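Local coordinates for protein precorrin-6A reductase (Rhodobacter capsulatus, PDB 4X7G) that catalyses the NADPH-dependent reduction of precorrin-6A, a ring-reduction step on the way to the corrin of vitamin B12, at residues 10-15 with 97-102; 70-73 with 79-82; 229-234 with 238-243. All blocks are in the same frame, centred on the assembly; numbering follows the deposited sequence. Where two conformers were deposited one is given.

Contact 1. Residues 10-15 with 97-102; sequences TTEASR and FERAPW. With 3Y8 (3-[(1R,2S,3S,7S,11S,16S,17R,18R,19R)-2,7,12,18-tetrakis(2-hydroxy-2-oxoethyl)-3,13-bis(3-hydroxy-3-oxopropyl)-1,2,5,7,11,17-hexamethyl-17-(3-oxidanyl-3-oxidanylidene-prop-1-enyl)-3,6,8,10,15,16,18,19,21,24-decahydrocorrin-8-yl]propanoic acid), chain C.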
loop_
_atom_site.group_PDB
_atom_site.type_symbol
_atom_site.label_atom_id
_atom_site.label_comp_id
_atom_site.label_asym_id
_atom_site.label_seq_id
_atom_site.Cartn_x
_atom_site.Cartn_y
_atom_site.Cartn_z
ATOM N N THR A 10 -4.585 -1.408 -2.343
ATOM C CA THR A 10 -4.685 -0.043 -1.938
ATOM C C THR A 10 -6.022 0.527 -2.007
ATOM O O THR A 10 -6.924 0.015 -2.737
ATOM C CB THR A 10 -3.709 0.837 -2.741
ATOM O OG1 THR A 10 -4.142 0.795 -4.099
ATOM C CG2 THR A 10 -2.267 0.405 -2.665
ATOM N N THR A 11 -6.281 1.713 -1.448
ATOM C CA THR A 11 -7.560 2.405 -1.591
ATOM C C THR A 11 -7.651 2.812 -3.069
ATOM O O THR A 11 -8.748 2.796 -3.660
ATOM C CB THR A 11 -7.696 3.580 -0.644
ATOM O OG1 THR A 11 -7.712 3.040 0.699
ATOM C CG2 THR A 11 -8.907 4.416 -0.897
ATOM N N GLU A 12 -6.541 3.229 -3.680
ATOM C CA GLU A 12 -6.567 3.547 -5.110
ATOM C C GLU A 12 -7.132 2.355 -5.885
ATOM O O GLU A 12 -7.932 2.544 -6.831
ATOM C CB GLU A 12 -5.155 3.969 -5.568
ATOM C CG GLU A 12 -4.763 5.369 -5.062
ATOM C CD GLU A 12 -4.679 5.532 -3.514
ATOM O OE1 GLU A 12 -4.163 4.635 -2.854
ATOM O OE2 GLU A 12 -5.168 6.554 -2.981
ATOM N N ALA A 13 -6.609 1.162 -5.633
ATOM C CA ALA A 13 -7.107 -0.014 -6.333
ATOM C C ALA A 13 -8.612 -0.196 -6.125
ATOM O O ALA A 13 -9.340 -0.584 -7.047
ATOM C CB ALA A 13 -6.391 -1.252 -5.894
ATOM N N SER A 14 -9.090 -0.020 -4.902
ATOM C CA SER A 14 -10.542 -0.159 -4.653
ATOM C C SER A 14 -11.339 0.847 -5.360
ATOM O O SER A 14 -12.413 0.498 -5.943
ATOM C CB SER A 14 -10.769 -0.067 -3.123
ATOM O OG SER A 14 -10.160 -1.148 -2.468
ATOM N N ARG A 15 -10.916 2.073 -5.443
ATOM C CA ARG A 15 -11.631 3.099 -6.160
ATOM C C ARG A 15 -11.618 2.776 -7.635
ATOM O O ARG A 15 -12.664 2.985 -8.331
ATOM C CB ARG A 15 -11.003 4.426 -5.898
ATOM C CG ARG A 15 -11.219 4.903 -4.460
ATOM C CD ARG A 15 -10.656 6.330 -4.299
ATOM N NE ARG A 15 -10.887 6.811 -2.922
ATOM C CZ ARG A 15 -10.338 7.911 -2.348
ATOM N NH1 ARG A 15 -9.463 8.709 -2.988
ATOM N NH2 ARG A 15 -10.705 8.183 -1.093
ATOM N N PHE A 97 -0.811 2.761 -10.967
ATOM C CA PHE A 97 -1.635 3.718 -10.337
ATOM C C PHE A 97 -1.102 3.968 -8.968
ATOM O O PHE A 97 -1.326 3.216 -8.008
ATOM C CB PHE A 97 -3.082 3.218 -10.232
ATOM C CG PHE A 97 -4.057 4.175 -9.638
ATOM C CD1 PHE A 97 -3.770 5.530 -9.379
ATOM C CD2 PHE A 97 -5.389 3.793 -9.341
ATOM C CE1 PHE A 97 -4.740 6.398 -8.849
ATOM C CE2 PHE A 97 -6.346 4.637 -8.890
ATOM C CZ PHE A 97 -6.023 5.906 -8.595
ATOM N N GLU A 98 -0.271 4.984 -8.909
ATOM C CA GLU A 98 0.296 5.434 -7.607
ATOM C C GLU A 98 0.437 6.914 -7.599
ATOM O O GLU A 98 0.834 7.547 -8.617
ATOM C CB GLU A 98 1.520 4.749 -7.290
ATOM C CG GLU A 98 2.665 4.960 -8.192
ATOM C CD GLU A 98 4.076 4.766 -7.496
ATOM O OE1 GLU A 98 4.319 3.905 -6.594
ATOM O OE2 GLU A 98 5.020 5.392 -7.969
ATOM N N ARG A 99 0.069 7.455 -6.480
ATOM C CA ARG A 99 -0.087 8.911 -6.291
ATOM C C ARG A 99 1.320 9.421 -5.924
ATOM O O ARG A 99 2.260 8.651 -5.709
ATOM C CB ARG A 99 -1.064 9.263 -5.224
ATOM C CG ARG A 99 -2.431 8.729 -5.539
ATOM C CD ARG A 99 -3.013 8.535 -4.270
ATOM N NE ARG A 99 -3.700 9.655 -3.833
ATOM C CZ ARG A 99 -4.962 9.885 -4.180
ATOM N NH1 ARG A 99 -5.535 9.154 -5.122
ATOM N NH2 ARG A 99 -5.626 10.898 -3.672
ATOM N N ALA A 100 1.488 10.722 -6.018
ATOM C CA ALA A 100 2.740 11.332 -5.624
ATOM C C ALA A 100 3.010 11.013 -4.151
ATOM O O ALA A 100 2.068 10.846 -3.349
ATOM C CB ALA A 100 2.626 12.806 -5.771
ATOM N N PRO A 101 4.257 10.944 -3.764
ATOM C CA PRO A 101 4.548 10.845 -2.329
ATOM C C PRO A 101 3.876 11.983 -1.593
ATOM O O PRO A 101 3.781 13.100 -2.100
ATOM C CB PRO A 101 6.077 10.953 -2.315
ATOM C CG PRO A 101 6.575 10.531 -3.684
ATOM C CD PRO A 101 5.480 11.071 -4.620
ATOM N N TRP A 102 3.548 11.726 -0.334
ATOM C CA TRP A 102 3.105 12.800 0.516
ATOM C C TRP A 102 4.247 13.808 0.745
ATOM O O TRP A 102 5.384 13.393 0.818
ATOM C CB TRP A 102 2.643 12.276 1.878
ATOM C CG TRP A 102 1.458 11.401 1.888
ATOM C CD1 TRP A 102 0.190 11.660 1.320
ATOM C CD2 TRP A 102 1.324 10.124 2.546
ATOM N NE1 TRP A 102 -0.607 10.632 1.547
ATOM C CE2 TRP A 102 -0.000 9.682 2.340
ATOM C CE3 TRP A 102 2.182 9.290 3.303
ATOM C CZ2 TRP A 102 -0.442 8.482 2.844
ATOM C CZ3 TRP A 102 1.696 8.179 3.827
ATOM C CH2 TRP A 102 0.396 7.758 3.597
HETATM C C48 3Y8 C . -4.217 -7.504 1.751
HETATM C C47 3Y8 C . -6.999 -5.941 2.010
HETATM C C43 3Y8 C . -9.478 -0.420 0.713
HETATM C C42 3Y8 C . -8.449 -0.658 1.897
HETATM C C41 3Y8 C . -7.098 -0.486 1.229
HETATM C C38 3Y8 C . -3.676 1.419 1.225
HETATM C C37 3Y8 C . -4.817 1.753 2.104
HETATM C C36 3Y8 C . -6.443 1.195 3.931
HETATM C C35 3Y8 C . -3.519 1.815 4.867
HETATM C C32 3Y8 C . -1.456 2.615 9.183
HETATM C C31 3Y8 C . -0.766 2.038 7.876
HETATM C C2 3Y8 C . 0.049 -0.563 5.735
HETATM C C1 3Y8 C . -0.776 -1.864 5.438
HETATM C C4 3Y8 C . -2.191 -0.087 5.036
HETATM C C5 3Y8 C . -3.300 0.509 4.565
HETATM C C7 3Y8 C . -5.350 0.567 3.008
HETATM C C8 3Y8 C . -5.963 -0.558 2.245
HETATM C C6 3Y8 C . -4.311 -0.084 3.725
HETATM C C3 3Y8 C . -1.065 0.489 5.894
HETATM C C11 3Y8 C . -5.433 -4.205 3.185
HETATM C C12 3Y8 C . -5.633 -5.488 2.547
HETATM C C13 3Y8 C . -4.509 -6.188 2.477
HETATM C C14 3Y8 C . -3.476 -5.418 3.146
HETATM C C15 3Y8 C . -2.169 -5.831 3.290
HETATM C C16 3Y8 C . -1.203 -4.960 3.966
HETATM C C17 3Y8 C . 0.145 -5.410 4.461
HETATM C C18 3Y8 C . 0.678 -4.103 5.130
HETATM C C19 3Y8 C . -0.170 -2.914 4.500
HETATM C C20 3Y8 C . -1.286 -2.504 6.733
HETATM C C21 3Y8 C . -7.883 -6.599 3.155
HETATM C C24 3Y8 C . -6.365 -3.980 4.379
HETATM C C25 3Y8 C . 0.919 -0.661 7.001
HETATM C C26 3Y8 C . 0.866 -0.150 4.503
HETATM O O59 3Y8 C . -1.626 -6.589 9.020
HETATM C C57 3Y8 C . -1.383 -7.035 7.818
HETATM O O58 3Y8 C . -1.354 -8.237 7.443
HETATM C C56 3Y8 C . -0.936 -5.980 6.843
HETATM C C55 3Y8 C . -0.092 -6.482 5.628
HETATM C C54 3Y8 C . 1.033 -5.929 3.355
HETATM C C60 3Y8 C . 2.160 -3.776 4.955
HETATM C C61 3Y8 C . 3.117 -4.632 5.645
HETATM O O62 3Y8 C . 4.341 -4.511 5.259
HETATM O O63 3Y8 C . 2.770 -5.402 6.583
HETATM N N24 3Y8 C . -1.316 -3.622 3.906
HETATM N N23 3Y8 C . -4.049 -4.259 3.576
HETATM C C49 3Y8 C . -3.626 -7.206 0.366
HETATM C C50 3Y8 C . -3.356 -8.380 -0.515
HETATM O O51 3Y8 C . -3.525 -9.547 -0.091
HETATM O O52 3Y8 C . -3.059 -8.065 -1.725
HETATM O O23 3Y8 C . -9.068 -6.208 3.199
HETATM O O22 3Y8 C . -7.352 -7.402 3.883
HETATM C C10 3Y8 C . -5.580 -3.088 2.102
HETATM C C9 3Y8 C . -5.370 -1.706 2.615
HETATM N N22 3Y8 C . -4.380 -1.422 3.566
HETATM O O44 3Y8 C . -9.725 0.770 0.471
HETATM O O45 3Y8 C . -10.035 -1.362 0.325
HETATM O O39 3Y8 C . -3.673 2.044 0.117
HETATM O O40 3Y8 C . -2.760 0.718 1.649
HETATM N N21 3Y8 C . -1.986 -1.341 4.818
HETATM C C27 3Y8 C . 1.574 1.226 4.666
HETATM O O28 3Y8 C . 2.686 1.202 5.208
HETATM O O29 3Y8 C . 1.026 2.252 4.275
HETATM C C30 3Y8 C . -1.603 0.943 7.288
HETATM O O34 3Y8 C . -1.565 1.752 10.132
HETATM O O33 3Y8 C . -1.600 3.832 9.064
#

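Contact 2. Residues 70-73 with 79-82; sequences DATH and MSAN. With NAP (NADP nicotinamide-adenine-dinucleotide phosphate), chain B.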
loop_
_atom_site.group_PDB
_atom_site.type_symbol
_atom_site.label_atom_id
_atom_site.label_comp_id
_atom_site.label_asym_id
_atom_site.label_seq_id
_atom_site.Cartn_x
_atom_site.Cartn_y
_atom_site.Cartn_z
ATOM N N ASP A 70 -1.238 -1.638 -12.298
ATOM C CA ASP A 70 -0.579 -1.986 -11.060
ATOM C C ASP A 70 -0.945 -0.964 -10.011
ATOM O O ASP A 70 -0.343 0.104 -9.945
ATOM C CB ASP A 70 0.948 -2.025 -11.274
ATOM C CG ASP A 70 1.695 -2.189 -9.989
ATOM O OD1 ASP A 70 1.076 -2.466 -8.948
ATOM O OD2 ASP A 70 2.961 -2.001 -10.031
ATOM N N ALA A 71 -1.949 -1.265 -9.185
ATOM C CA ALA A 71 -2.415 -0.402 -8.103
ATOM C C ALA A 71 -2.009 -0.980 -6.772
ATOM O O ALA A 71 -2.706 -0.820 -5.789
ATOM C CB ALA A 71 -3.900 -0.135 -8.214
ATOM N N THR A 72 -0.893 -1.694 -6.770
ATOM C CA THR A 72 -0.345 -2.184 -5.479
ATOM C C THR A 72 0.265 -1.005 -4.687
ATOM O O THR A 72 0.552 0.058 -5.164
ATOM C CB THR A 72 0.684 -3.269 -5.704
ATOM O OG1 THR A 72 1.893 -2.745 -6.331
ATOM C CG2 THR A 72 0.155 -4.455 -6.475
ATOM N N HIS A 73 0.523 -1.325 -3.444
ATOM C CA HIS A 73 1.181 -0.393 -2.590
ATOM C C HIS A 73 2.523 0.009 -3.177
ATOM O O HIS A 73 3.267 -0.852 -3.663
ATOM C CB HIS A 73 1.365 -1.014 -1.212
ATOM C CG HIS A 73 1.612 -0.025 -0.127
ATOM N ND1 HIS A 73 2.845 0.569 0.098
ATOM C CD2 HIS A 73 0.727 0.592 0.705
ATOM C CE1 HIS A 73 2.708 1.439 1.097
ATOM N NE2 HIS A 73 1.449 1.451 1.495
HETATM N N MSE A 79 6.262 -7.009 -6.398
HETATM C CA MSE A 79 5.144 -7.206 -7.275
HETATM C C MSE A 79 5.262 -6.255 -8.424
HETATM O O MSE A 79 5.028 -6.586 -9.566
HETATM C CB MSE A 79 3.834 -6.987 -6.505
HETATM C CG MSE A 79 2.606 -7.314 -7.410
HETATM SE SE MSE A 79 2.324 -9.144 -7.965
HETATM C CE MSE A 79 0.865 -8.676 -9.109
ATOM N N SER A 80 5.516 -4.993 -8.126
ATOM C CA SER A 80 5.595 -3.989 -9.165
ATOM C C SER A 80 6.722 -4.267 -10.173
ATOM O O SER A 80 6.525 -4.168 -11.371
ATOM C CB SER A 80 5.759 -2.607 -8.614
ATOM O OG SER A 80 4.545 -2.158 -7.918
ATOM N N ALA A 81 7.906 -4.655 -9.684
ATOM C CA ALA A 81 8.981 -5.091 -10.612
ATOM C C ALA A 81 8.614 -6.292 -11.415
ATOM O O ALA A 81 8.899 -6.307 -12.626
ATOM C CB ALA A 81 10.262 -5.308 -9.837
ATOM N N ASN A 82 7.954 -7.225 -10.812
ATOM C CA ASN A 82 7.520 -8.432 -11.536
ATOM C C ASN A 82 6.562 -8.056 -12.642
ATOM O O ASN A 82 6.612 -8.599 -13.762
ATOM C CB ASN A 82 6.884 -9.481 -10.681
ATOM C CG ASN A 82 7.890 -10.180 -9.787
ATOM O OD1 ASN A 82 9.092 -9.880 -9.817
ATOM N ND2 ASN A 82 7.438 -11.075 -9.026
HETATM P PA NAP B . 5.689 -7.476 -2.522
HETATM O O1A NAP B . 6.801 -7.695 -1.506
HETATM O O2A NAP B . 5.926 -6.596 -3.544
HETATM O O5B NAP B . 5.190 -8.806 -3.113
HETATM C C5B NAP B . 5.685 -10.126 -2.808
HETATM C C4B NAP B . 5.033 -11.224 -3.613
HETATM O O4B NAP B . 3.583 -11.270 -3.251
HETATM C C3B NAP B . 4.908 -10.935 -5.086
HETATM O O3B NAP B . 6.135 -11.243 -5.749
HETATM C C2B NAP B . 3.735 -11.715 -5.520
HETATM O O2B NAP B . 4.036 -13.123 -5.473
HETATM C C1B NAP B . 2.800 -11.515 -4.440
HETATM N N9A NAP B . 1.888 -10.349 -4.580
HETATM C C8A NAP B . 2.071 -9.058 -4.140
HETATM N N7A NAP B . 1.000 -8.282 -4.457
HETATM C C5A NAP B . 0.192 -9.113 -5.183
HETATM C C6A NAP B . -1.096 -8.900 -5.806
HETATM N N6A NAP B . -1.777 -7.754 -5.666
HETATM N N1A NAP B . -1.676 -9.915 -6.483
HETATM C C2A NAP B . -0.969 -11.114 -6.565
HETATM N N3A NAP B . 0.196 -11.465 -6.023
HETATM C C4A NAP B . 0.744 -10.432 -5.324
HETATM O O3 NAP B . 4.340 -6.930 -1.826
HETATM P PN NAP B . 3.778 -6.993 -0.292
HETATM O O1N NAP B . 4.382 -5.869 0.540
HETATM O O2N NAP B . 3.868 -8.358 0.238
HETATM O O5D NAP B . 2.249 -6.528 -0.512
HETATM C C5D NAP B . 1.193 -7.527 -0.416
HETATM C C4D NAP B . -0.053 -6.882 -0.779
HETATM O O4D NAP B . -0.434 -5.971 0.236
HETATM C C3D NAP B . -0.102 -6.188 -2.161
HETATM O O3D NAP B . -1.330 -6.410 -2.871
HETATM C C2D NAP B . 0.016 -4.714 -1.778
HETATM O O2D NAP B . -0.592 -3.795 -2.599
HETATM C C1D NAP B . -0.651 -4.722 -0.376
HETATM N N1N NAP B . -0.093 -3.757 0.452
HETATM C C2N NAP B . 1.031 -3.530 0.734
HETATM C C3N NAP B . 1.023 -2.448 1.539
HETATM C C7N NAP B . 2.532 -2.487 1.593
HETATM O O7N NAP B . 2.812 -3.517 0.781
HETATM N N7N NAP B . 3.273 -1.557 2.342
HETATM C C4N NAP B . -0.301 -1.708 1.919
HETATM C C5N NAP B . -1.721 -2.082 1.537
HETATM C C6N NAP B . -1.342 -3.143 0.741
HETATM P P2B NAP B . 4.501 -13.900 -6.832
HETATM O O1X NAP B . 4.353 -15.316 -6.335
HETATM O O2X NAP B . 3.685 -13.492 -7.918
HETATM O O3X NAP B . 5.888 -13.370 -7.305
HETATM O O HOH W 1 4.604 -2.062 -12.164
#

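Contact 3. Residues 229-234 with 238-243; sequences DICATL and MGWLAD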
loop_
_atom_site.group_PDB
_atom_site.type_symbol
_atom_site.label_atom_id
_atom_site.label_comp_id
_atom_site.label_asym_id
_atom_site.label_seq_id
_atom_site.Cartn_x
_atom_site.Cartn_y
_atom_site.Cartn_z
ATOM N N ASP A 229 5.052 3.260 -17.090
ATOM C CA ASP A 229 4.136 4.316 -17.094
ATOM C C ASP A 229 3.493 4.500 -15.715
ATOM O O ASP A 229 3.113 3.491 -15.127
ATOM C CB ASP A 229 2.983 4.085 -18.110
ATOM C CG ASP A 229 3.367 4.255 -19.590
ATOM O OD1 ASP A 229 4.538 4.540 -19.902
ATOM O OD2 ASP A 229 2.466 4.037 -20.413
ATOM N N ILE A 230 3.375 5.744 -15.274
ATOM C CA ILE A 230 2.729 6.063 -13.964
ATOM C C ILE A 230 1.487 6.848 -14.238
ATOM O O ILE A 230 1.470 7.882 -15.000
ATOM C CB ILE A 230 3.655 6.938 -13.113
ATOM C CG1 ILE A 230 4.976 6.264 -12.933
ATOM C CG2 ILE A 230 2.959 7.321 -11.811
ATOM C CD1 ILE A 230 4.988 4.980 -12.335
ATOM N N CYS A 231 0.357 6.422 -13.673
ATOM C CA CYS A 231 -0.936 7.035 -13.752
ATOM C C CYS A 231 -1.152 7.543 -12.335
ATOM O O CYS A 231 -1.385 6.746 -11.398
ATOM C CB CYS A 231 -1.985 6.019 -14.224
ATOM S SG CYS A 231 -1.738 5.467 -15.944
ATOM N N ALA A 232 -1.104 8.806 -12.141
ATOM C CA ALA A 232 -1.042 9.377 -10.774
ATOM C C ALA A 232 -2.366 9.616 -10.142
ATOM O O ALA A 232 -2.388 9.908 -8.890
ATOM C CB ALA A 232 -0.254 10.733 -10.765
ATOM N N THR A 233 -3.453 9.558 -10.873
ATOM C CA THR A 233 -4.772 9.782 -10.451
ATOM C C THR A 233 -5.710 8.824 -11.140
ATOM O O THR A 233 -5.385 8.277 -12.199
ATOM C CB THR A 233 -5.271 11.222 -10.712
ATOM O OG1 THR A 233 -5.482 11.383 -12.150
ATOM C CG2 THR A 233 -4.327 12.292 -10.114
ATOM N N LEU A 234 -6.930 8.733 -10.656
ATOM C CA LEU A 234 -7.960 7.908 -11.223
ATOM C C LEU A 234 -8.289 8.373 -12.616
ATOM O O LEU A 234 -8.397 7.545 -13.546
ATOM C CB LEU A 234 -9.119 7.825 -10.271
ATOM C CG LEU A 234 -10.241 6.958 -10.648
ATOM C CD1 LEU A 234 -9.781 5.506 -10.617
ATOM C CD2 LEU A 234 -11.319 7.097 -9.576
HETATM N N MSE A 238 -7.952 6.318 -16.289
HETATM C CA MSE A 238 -8.986 6.137 -17.234
HETATM C C MSE A 238 -8.556 6.692 -18.616
HETATM O O MSE A 238 -8.843 6.103 -19.624
HETATM C CB MSE A 238 -10.259 6.821 -16.794
HETATM C CG MSE A 238 -10.778 6.137 -15.471
HETATM SE SE MSE A 238 -10.763 4.144 -15.242
HETATM C CE MSE A 238 -11.931 3.813 -16.748
ATOM N N GLY A 239 -7.833 7.820 -18.618
ATOM C CA GLY A 239 -7.280 8.358 -19.910
ATOM C C GLY A 239 -6.272 7.414 -20.506
ATOM O O GLY A 239 -6.253 7.212 -21.729
ATOM N N TRP A 240 -5.379 6.851 -19.687
ATOM C CA TRP A 240 -4.399 5.884 -20.170
ATOM C C TRP A 240 -5.075 4.705 -20.764
ATOM O O TRP A 240 -4.694 4.219 -21.852
ATOM C CB TRP A 240 -3.457 5.543 -19.014
ATOM C CG TRP A 240 -2.357 4.580 -19.348
ATOM C CD1 TRP A 240 -1.038 4.929 -19.621
ATOM C CD2 TRP A 240 -2.415 3.184 -19.435
ATOM N NE1 TRP A 240 -0.307 3.826 -19.869
ATOM C CE2 TRP A 240 -1.115 2.727 -19.790
ATOM C CE3 TRP A 240 -3.416 2.236 -19.191
ATOM C CZ2 TRP A 240 -0.849 1.410 -19.969
ATOM C CZ3 TRP A 240 -3.122 0.922 -19.341
ATOM C CH2 TRP A 240 -1.861 0.484 -19.718
ATOM N N LEU A 241 -6.145 4.163 -20.122
ATOM C CA LEU A 241 -6.773 3.010 -20.651
ATOM C C LEU A 241 -7.415 3.328 -22.014
ATOM O O LEU A 241 -7.293 2.530 -22.947
ATOM C CB LEU A 241 -7.886 2.514 -19.693
ATOM C CG LEU A 241 -7.416 1.763 -18.473
ATOM C CD1 LEU A 241 -8.515 1.609 -17.416
ATOM C CD2 LEU A 241 -6.883 0.432 -18.851
ATOM N N ALA A 242 -8.102 4.452 -22.077
ATOM C CA ALA A 242 -8.694 4.856 -23.371
ATOM C C ALA A 242 -7.629 4.969 -24.502
ATOM O O ALA A 242 -7.795 4.426 -25.592
ATOM C CB ALA A 242 -9.481 6.112 -23.240
ATOM N N ASP A 243 -6.549 5.643 -24.105
ATOM C CA ASP A 243 -5.402 5.849 -25.062
ATOM C C ASP A 243 -4.814 4.580 -25.547
ATOM O O ASP A 243 -4.372 4.492 -26.740
ATOM C CB ASP A 243 -4.313 6.653 -24.421
ATOM C CG ASP A 243 -4.542 8.072 -24.299
ATOM O OD1 ASP A 243 -5.553 8.685 -24.788
ATOM O OD2 ASP A 243 -3.693 8.778 -23.653
#

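Contact 1. Residues 10-15 with 97-102
The N-terminal end of helix 11-22 forms one wall of the precorrin pocket, and its Glu12 faces Phe97 and Arg99 on the loop that leaves strand 93-97. CB of Glu12 sits over one face of the Phe97 ring, 3.7 Å from the centroid and displaced toward the rim. This is a CH-pi contact. Beyond CB the Glu12 chain bends at chi2 (62°), which swings the carboxylate off the ring and across the Arg99 side chain. Glu12 OE2 then lies 3.4 Å from Arg99 NH1, over a face of the guanidinium. No N-H of Arg99 points at it, and the salt bridge rests on charge alone. OE2 takes its hydrogen bond from the backbone N of Ala201 instead.

The other side of the helix start serves the ligand. Thr11 N donates to O39 of 3Y8 at 3.1 Å. Thr11 OG1 donates to O44 of 3Y8 at 3.0 Å, and Ser14 OG to O45 of the same carboxylate at 2.8 Å. Thr10 is the N-cap, its OG1 accepting from Ala13 N at 2.9 Å. Two acidic side arms of the tetrapyrrole thus meet a helix N-terminus, whose dipole would probably favour their negative charge. Arg99, placed close to Glu12 OE2, probably helps to offset the buried carboxylate without a directed bond.

Contact 2. Residues 70-73 with 79-82
Asp70 meets Ser80 where strand 67-70 of a Rossmann-type parallel sheet runs into the loop before helix 77-90, beside the bound NADP. CG of Asp70 is anti to its own backbone N (chi1 172°), which sends the carboxylate toward the helix. Ser80 OG donates to Asp70 OD2 at 2.6 Å, and OD2 accepts through its syn lone pair. A water donates to both Asp70 OD2 and Ser80 O, and Arg228 adds a salt bridge to OD2. The other oxygen, OD1, turns back on its own loop. It accepts from Thr72 N at 3.0 Å, closing an Asx turn, and from Thr72 OG1 at 2.8 Å. Bonds to both oxygens fix the rotation of the carboxylate; the OD2 bond to Ser80 and the bridging water join the loop to the helix.

Thr72 comes next. Its methyl CG2 packs on CG of Met79, a selenomethionine, at 3.9 Å, and the two side chains cross at about a right angle. The hydroxyl lies on the polar side, toward Asp70 and Ser80.

His73 ends the segment at the cofactor. Its backbone N donates to the ribose oxygen O2D of NADP at 2.8 Å. Its ring lies against the nicotinamide, too close in the model to trust the geometry. From the helix, Met79 N donates to the phosphate oxygen O2A at 2.9 Å, while its selenium rests 3.3 Å from C4A of the adenine.

Contact 3. Residues 229-234 with 238-243
Trp240 NE1 donates to Asp229 OD2 in a nearly straight bond of 2.8 Å, with an N-H...O angle of 172°. OD2 lies in the indole plane, at the N-H edge, and accepts through its anti lone pair. The carboxylate itself is turned 85° to the ring. The second polar link is a backbone one. Met238 N donates to Leu234 O at 3.0 Å, an ordinary turn of helix 234-243 that ties the two segments where they are nearest in sequence.

Between these bonds lies the sulfur of Cys231. SG is 3.5 Å from Trp240 CB and 4.0 Å from the centroid of the five-membered ring, approached obliquely. This is a sulfur-aromatic contact. With chi1 at -179°, the Trp240 side chain extends away from its own backbone N and carries the indole from the helix toward the strand, where CB and CG meet Cys231 SG and NE1 meets Asp229. The same sulfur is tied to Cys95 in a disulfide.

Strand 229-231 is the last strand of the chain and helix 234-243 the last helix, which packs on the parallel sheet that also holds strands 67-70 and 93-97. Strand 229-231 is one of its two edge strands, next to 93-97. Trp240 touches Ala93 and Cys95 of strand 93-97 and Ile69 of strand 67-70. Leu234 packs on Leu16 and Thr19 of helix 11-22, as does Met238 in the conformer given.

How the contacts relate
All three contacts belong to one six-stranded parallel sheet and its helices; strands 4-7, 67-70, 93-97 and 229-231 are consecutive neighbours. Contact 2 is nested inside the loop closed by contact 1, and contact 3 follows both near the C-terminus. Centres of contacts 1 and 2 lie about 11 Å apart, joined through Thr10 with Ala71 and Phe97 with Asp70. Contacts 1 and 3 are about 12 Å apart and join at Glu98 N and Cys231 O. Contacts 2 and 3 do not touch. Contact 1 lines the precorrin pocket; contact 2 lines the NADP site and, through His73, reaches that pocket too. Contact 3 lies at the sheet edge, the Leu234 side chain about 12 Å from 3Y8.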